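Local coordinates for uncharacterized protein (Ruminococcus gnavus, PDB 4QAN) that is of unknown function but has a cystatin-like fold, is a divergent member of the NTF2-like superfamily, and binds a magnesium ion, at residues Phe102-Leu105 against Ser106-Pro110; Gln227-Tyr230 against Ala231-Gly235. All coordinates share one frame; numbering follows the deposited sequence.

Interaction 1: residues Phe102-Leu105 against Ser106-Pro110; sequences FEEL and STEIP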
ATOM      1  N   PHE A 102      -7.280  -1.582 -11.127  1.00 38.97           N
ATOM      2  CA  PHE A 102      -8.501  -2.304 -11.427  0.75 41.09           C
ATOM      3  C   PHE A 102      -9.636  -1.325 -11.742  1.00 41.65           C
ATOM      4  O   PHE A 102     -10.301  -1.452 -12.759  1.00 40.71           O
ATOM      5  CB  PHE A 102      -8.868  -3.199 -10.251  0.75 40.49           C
ATOM      6  CG  PHE A 102     -10.077  -4.049 -10.489  0.75 40.92           C
ATOM      7  CD1 PHE A 102      -9.967  -5.257 -11.154  0.75 40.58           C
ATOM      8  CD2 PHE A 102     -11.329  -3.644 -10.029  0.75 40.84           C
ATOM      9  CE1 PHE A 102     -11.082  -6.045 -11.358  0.75 41.45           C
ATOM     10  CE2 PHE A 102     -12.447  -4.424 -10.230  0.75 40.49           C
ATOM     11  CZ  PHE A 102     -12.322  -5.630 -10.892  0.75 42.31           C
ATOM     12  N   GLU A 103      -9.833  -0.347 -10.864  1.00 42.15           N
ATOM     13  CA  GLU A 103     -10.927   0.624 -11.039  1.00 44.01           C
ATOM     14  C   GLU A 103     -10.764   1.442 -12.318  1.00 45.82           C
ATOM     15  O   GLU A 103     -11.724   1.619 -13.077  1.00 45.10           O
ATOM     16  CB  GLU A 103     -11.040   1.539  -9.815  1.00 40.53           C
ATOM     17  CG  GLU A 103     -11.553   0.822  -8.568  1.00 40.69           C
ATOM     18  CD  GLU A 103     -11.507   1.688  -7.310  1.00 42.82           C
ATOM     19  OE1 GLU A 103     -10.830   2.727  -7.318  1.00 43.45           O
ATOM     20  OE2 GLU A 103     -12.142   1.330  -6.298  1.00 47.05           O
ATOM     21  N   GLU A 104      -9.543   1.913 -12.567  1.00 44.64           N
ATOM     22  CA  GLU A 104      -9.252   2.684 -13.773  1.00 47.67           C
ATOM     23  C   GLU A 104      -9.607   1.912 -15.061  1.00 50.43           C
ATOM     24  O   GLU A 104     -10.346   2.431 -15.909  1.00 52.65           O
ATOM     25  CB  GLU A 104      -7.792   3.114 -13.792  1.00 48.32           C
ATOM     26  CG  GLU A 104      -7.427   3.988 -14.976  1.00 54.97           C
ATOM     27  CD  GLU A 104      -6.000   4.494 -14.932  1.00 61.70           C
ATOM     28  OE1 GLU A 104      -5.349   4.400 -13.867  1.00 64.80           O
ATOM     29  OE2 GLU A 104      -5.533   4.997 -15.974  1.00 72.53           O
ATOM     30  N   LEU A 105      -9.102   0.686 -15.206  1.00 47.22           N
ATOM     31  CA  LEU A 105      -9.417  -0.127 -16.396  1.00 50.02           C
ATOM     32  C   LEU A 105     -10.905  -0.425 -16.497  1.00 50.48           C
ATOM     33  O   LEU A 105     -11.446  -0.504 -17.596  1.00 58.99           O
ATOM     34  CB  LEU A 105      -8.664  -1.462 -16.396  1.00 53.47           C
ATOM     35  CG  LEU A 105      -7.274  -1.529 -17.028  1.00 58.68           C
ATOM     36  CD1 LEU A 105      -6.252  -0.724 -16.231  1.00 60.44           C
ATOM     37  CD2 LEU A 105      -6.837  -2.982 -17.135  1.00 59.19           C
ATOM     38  N   SER A 106     -11.553  -0.629 -15.355  1.00 47.83           N
ATOM     39  CA  SER A 106     -12.996  -0.874 -15.317  1.00 51.61           C
ATOM     40  C   SER A 106     -13.771   0.364 -15.762  1.00 53.89           C
ATOM     41  O   SER A 106     -14.866   0.244 -16.285  1.00 57.58           O
ATOM     42  CB  SER A 106     -13.447  -1.292 -13.915  1.00 52.04           C
ATOM     43  OG  SER A 106     -13.012  -2.611 -13.606  1.00 57.28           O
ATOM     44  N   THR A 107     -13.195   1.544 -15.550  1.00 53.42           N
ATOM     45  CA  THR A 107     -13.791   2.796 -15.998  1.00 55.26           C
ATOM     46  C   THR A 107     -13.464   3.043 -17.465  1.00 55.51           C
ATOM     47  O   THR A 107     -14.349   3.340 -18.253  1.00 56.96           O
ATOM     48  CB  THR A 107     -13.280   3.986 -15.158  1.00 56.94           C
ATOM     49  OG1 THR A 107     -13.863   3.927 -13.858  1.00 60.19           O
ATOM     50  CG2 THR A 107     -13.640   5.332 -15.794  1.00 62.96           C
ATOM     51  N   GLU A 108     -12.191   2.918 -17.823  1.00 58.03           N
ATOM     52  CA  GLU A 108     -11.718   3.316 -19.159  1.00 60.92           C
ATOM     53  C   GLU A 108     -12.070   2.341 -20.283  1.00 61.04           C
ATOM     54  O   GLU A 108     -11.808   2.627 -21.446  1.00 68.82           O
ATOM     55  CB  GLU A 108     -10.204   3.554 -19.137  1.00 59.49           C
ATOM     56  CG  GLU A 108      -9.797   4.766 -18.322  1.00 61.47           C
ATOM     57  CD  GLU A 108     -10.430   6.048 -18.826  1.00 67.15           C
ATOM     58  OE1 GLU A 108     -10.372   6.305 -20.047  1.00 75.75           O
ATOM     59  OE2 GLU A 108     -10.987   6.803 -18.000  1.00 71.32           O
ATOM     60  N   ILE A 109     -12.635   1.191 -19.932  1.00 59.96           N
ATOM     61  CA  ILE A 109     -13.153   0.242 -20.906  1.00 61.89           C
ATOM     62  C   ILE A 109     -14.646   0.097 -20.653  1.00 64.94           C
ATOM     63  O   ILE A 109     -15.052  -0.601 -19.719  1.00 60.67           O
ATOM     64  CB  ILE A 109     -12.497  -1.135 -20.777  1.00 60.65           C
ATOM     65  CG1 ILE A 109     -10.979  -1.002 -20.869  1.00 65.33           C
ATOM     66  CG2 ILE A 109     -13.028  -2.074 -21.855  1.00 64.02           C
ATOM     67  CD1 ILE A 109     -10.227  -2.255 -20.463  1.00 69.05           C
ATOM     68  N   PRO A 110     -15.470   0.765 -21.479  1.00 69.52           N
ATOM     69  CA  PRO A 110     -16.912   0.693 -21.267  1.00 72.62           C
ATOM     70  C   PRO A 110     -17.432  -0.710 -21.596  1.00 76.26           C
ATOM     71  O   PRO A 110     -16.950  -1.337 -22.556  1.00 76.67           O
ATOM     72  CB  PRO A 110     -17.459   1.738 -22.248  1.00 76.28           C
ATOM     73  CG  PRO A 110     -16.463   1.760 -23.364  1.00 73.99           C
ATOM     74  CD  PRO A 110     -15.126   1.461 -22.736  1.00 71.33           C
TER
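The C-terminal turn of helix 87-108 brings Phe102 and Ser106 together one turn apart, and the carbonyl of Phe102 is gripped twice by that serine. Ser106 N gives Phe102 O the ordinary helical bond at 3.0 Å. Ser106 OG donates to the same Phe102 O at 3.1 Å, reaching it from well out of the plane of the carbonyl, by 41°, rather than along a lone pair. What folds the hydroxyl back on the preceding turn is chi1 of -72°, which sets OG beside its own backbone N and anti to the carbonyl carbon. The Phe102 side chain was modelled in two conformers; in the one described here Ser106 OG lies over one face of the ring, toward the rim. With an alanine at the serine position, Phe102 O would probably lose its second donor and keep the backbone amide alone. Thr107 repeats the gesture less firmly: its OG1 makes a weak bond to Glu103 O at 3.2 Å. Glu108 N closes the next step with a short bond of 2.7 Å to Glu104 O, and Glu104 CG meets Glu108 CG at 4.2 Å. Their carboxylates are turned 79° from one another, the two OE2 atoms 6.1 Å apart, so any repulsion between them is likely to be mild. Glu104 OE1 has a salt bridge to Lys174, as Glu103 OE1 has to Lys258. The last link, Ile109 N to Leu105 O, is weak, and Ile109 is where the chain leaves helical geometry. On the buried side Leu105 and Ile109 lie against strand 153-164, at Phe159 and at Tyr155 and Leu157 respectively, while Phe102 packs on Leu38 of helix 27-39 and on Leu43 and Ala46 of helix 43-48.

Interaction 2: residues Gln227-Tyr230 against Ala231-Gly235; sequences QFIY and AIEKG
Lys234 lays its aliphatic chain over one face of the Tyr230 ring, with Lys234 CG 3.7 Å from the ring centroid and 16° off the normal, a CH-pi contact. Bends at chi2 and chi3 curl the lysine along the ring, bringing Lys234 CE within 3.6 Å of Tyr230 OH. The carboxylate of Glu233 approaches the same ring obliquely, its OE1 3.6 Å from Tyr230 CD1, the two planes nearly perpendicular. On the buried side Ile232 CD1 sits over one face of Phe228, 4.1 Å from the ring centroid, and also meets Ile229 CD1 at 4.1 Å. Phe228 and Ile232 continue inward onto Met270 of helix 254-275, and Ala231 onto Ala240 of helix 237-242. Beneath these side chains run the regular i to i+4 bonds, from Ala231 N to Gln227 O through Lys234 N to Tyr230 O. Gly235 breaks the pattern: its positive phi (76°) comes with two bonds back into the last turn, one of them from Gly235 N to Ile232 O at 3.2 Å, an oxygen that also bonds the hydroxyl of Tyr85. That makes it a Schellman motif, the C-terminal close of an amphipathic helix whose apolar face is turned into the protein.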
ATOM      1  N   GLN A 227      -1.176   3.013  22.643  1.00 27.01           N
ATOM      2  CA  GLN A 227      -1.097   1.644  22.161  1.00 28.09           C
ATOM      3  C   GLN A 227      -0.719   1.571  20.717  1.00 27.17           C
ATOM      4  O   GLN A 227      -0.139   0.584  20.308  1.00 27.28           O
ATOM      5  CB  GLN A 227      -2.394   0.867  22.389  1.00 30.57           C
ATOM      6  CG  GLN A 227      -2.574   0.342  23.808  1.00 33.77           C
ATOM      7  CD  GLN A 227      -1.449  -0.592  24.223  1.00 37.29           C
ATOM      8  OE1 GLN A 227      -0.659  -0.252  25.094  1.00 33.81           O
ATOM      9  NE2 GLN A 227      -1.364  -1.774  23.583  1.00 34.70           N
ATOM     10  N   PHE A 228      -1.097   2.591  19.944  1.00 28.14           N
ATOM     11  CA  PHE A 228      -0.629   2.781  18.570  1.00 26.93           C
ATOM     12  C   PHE A 228       0.902   2.849  18.513  1.00 25.39           C
ATOM     13  O   PHE A 228       1.539   2.100  17.775  1.00 26.03           O
ATOM     14  CB  PHE A 228      -1.269   4.061  18.021  1.00 28.80           C
ATOM     15  CG  PHE A 228      -0.725   4.530  16.689  1.00 30.07           C
ATOM     16  CD1 PHE A 228      -1.061   3.877  15.513  1.00 30.43           C
ATOM     17  CD2 PHE A 228       0.055   5.675  16.608  1.00 29.44           C
ATOM     18  CE1 PHE A 228      -0.601   4.339  14.291  1.00 30.77           C
ATOM     19  CE2 PHE A 228       0.512   6.138  15.383  1.00 31.82           C
ATOM     20  CZ  PHE A 228       0.187   5.457  14.223  1.00 29.14           C
ATOM     21  N   ILE A 229       1.496   3.704  19.342  1.00 25.31           N
ATOM     22  CA  ILE A 229       2.956   3.774  19.448  1.00 26.00           C
ATOM     23  C   ILE A 229       3.589   2.480  19.981  1.00 27.44           C
ATOM     24  O   ILE A 229       4.668   2.100  19.553  1.00 29.36           O
ATOM     25  CB  ILE A 229       3.388   5.015  20.268  1.00 27.69           C
ATOM     26  CG1 ILE A 229       2.954   6.299  19.528  1.00 28.08           C
ATOM     27  CG2 ILE A 229       4.884   5.012  20.558  1.00 29.17           C
ATOM     28  CD1 ILE A 229       3.466   6.444  18.105  1.00 26.30           C
ATOM     29  N   TYR A 230       2.916   1.783  20.881  1.00 27.01           N
ATOM     30  CA  TYR A 230       3.421   0.514  21.377  1.00 27.03           C
ATOM     31  C   TYR A 230       3.467  -0.517  20.247  1.00 28.29           C
ATOM     32  O   TYR A 230       4.432  -1.283  20.133  1.00 29.13           O
ATOM     33  CB  TYR A 230       2.553  -0.016  22.524  1.00 27.53           C
ATOM     34  CG  TYR A 230       2.978  -1.385  23.061  1.00 27.27           C
ATOM     35  CD1 TYR A 230       4.155  -1.533  23.785  1.00 28.41           C
ATOM     36  CD2 TYR A 230       2.192  -2.531  22.834  1.00 28.14           C
ATOM     37  CE1 TYR A 230       4.549  -2.774  24.275  1.00 29.75           C
ATOM     38  CE2 TYR A 230       2.571  -3.782  23.316  1.00 29.17           C
ATOM     39  CZ  TYR A 230       3.744  -3.900  24.040  1.00 31.17           C
ATOM     40  OH  TYR A 230       4.128  -5.120  24.531  1.00 31.53           O
ATOM     41  N   ALA A 231       2.421  -0.551  19.431  1.00 26.00           N
ATOM     42  CA  ALA A 231       2.408  -1.405  18.235  1.00 27.55           C
ATOM     43  C   ALA A 231       3.616  -1.155  17.305  1.00 27.36           C
ATOM     44  O   ALA A 231       4.266  -2.094  16.813  1.00 28.31           O
ATOM     45  CB  ALA A 231       1.109  -1.206  17.471  1.00 30.00           C
ATOM     46  N   ILE A 232       3.909   0.117  17.076  1.00 26.92           N
ATOM     47  CA  ILE A 232       5.068   0.525  16.275  1.00 27.14           C
ATOM     48  C   ILE A 232       6.377   0.029  16.902  1.00 28.90           C
ATOM     49  O   ILE A 232       7.221  -0.563  16.210  1.00 29.92           O
ATOM     50  CB  ILE A 232       5.057   2.059  16.059  1.00 26.11           C
ATOM     51  CG1 ILE A 232       3.930   2.400  15.058  1.00 26.98           C
ATOM     52  CG2 ILE A 232       6.402   2.556  15.536  1.00 27.96           C
ATOM     53  CD1 ILE A 232       3.600   3.869  14.888  1.00 27.05           C
ATOM     54  N   GLU A 233       6.507   0.208  18.216  1.00 30.42           N
ATOM     55  CA  GLU A 233       7.682  -0.250  18.961  1.00 30.37           C
ATOM     56  C   GLU A 233       7.903  -1.750  18.823  1.00 32.63           C
ATOM     57  O   GLU A 233       9.053  -2.196  18.760  1.00 34.46           O
ATOM     58  CB  GLU A 233       7.543   0.094  20.443  1.00 32.91           C
ATOM     59  CG  GLU A 233       7.502   1.588  20.757  1.00 31.29           C
ATOM     60  CD  GLU A 233       7.035   1.877  22.166  1.00 31.39           C
ATOM     61  OE1 GLU A 233       6.569   0.938  22.837  1.00 30.90           O
ATOM     62  OE2 GLU A 233       7.131   3.044  22.613  1.00 31.76           O
ATOM     63  N   LYS A 234       6.807  -2.518  18.784  1.00 30.82           N
ATOM     64  CA  LYS A 234       6.863  -3.982  18.755  1.00 31.11           C
ATOM     65  C   LYS A 234       6.808  -4.590  17.354  1.00 31.60           C
ATOM     66  O   LYS A 234       6.884  -5.814  17.201  1.00 30.71           O
ATOM     67  CB  LYS A 234       5.709  -4.575  19.575  1.00 34.86           C
ATOM     68  CG  LYS A 234       5.616  -4.053  21.006  1.00 35.43           C
ATOM     69  CD  LYS A 234       6.797  -4.440  21.868  1.00 35.87           C
ATOM     70  CE  LYS A 234       6.753  -5.922  22.197  1.00 39.19           C
ATOM     71  NZ  LYS A 234       7.402  -6.183  23.495  1.00 42.83           N
ATOM     72  N   GLY A 235       6.665  -3.747  16.340  1.00 31.64           N
ATOM     73  CA  GLY A 235       6.567  -4.208  14.972  1.00 35.45           C
ATOM     74  C   GLY A 235       5.205  -4.792  14.630  1.00 37.34           C
ATOM     75  O   GLY A 235       5.098  -5.605  13.713  1.00 36.14           O
TER

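Overall arrangement
Both contacts are the closing turns of helices, and they lie on opposite sides of the chain's centre, with their own centres 38 Å apart and about 24 Å between nearest atoms. Interaction 1 ends helix 87-108 beside the five-stranded antiparallel sheet; interaction 2 ends helix 221-234 near the six-stranded mixed sheet, reaching strand 305-314 through Ile232 and Glu233. The first helix stops at Ile109 without a positive phi, the second in a Schellman turn at Gly235. Helix 254-275 is a shared neighbour, through Lys258 for interaction 1 and Met270 for interaction 2. Ser360, a magnesium ligand in a structure of this protein though no ion is bound here, is away from both.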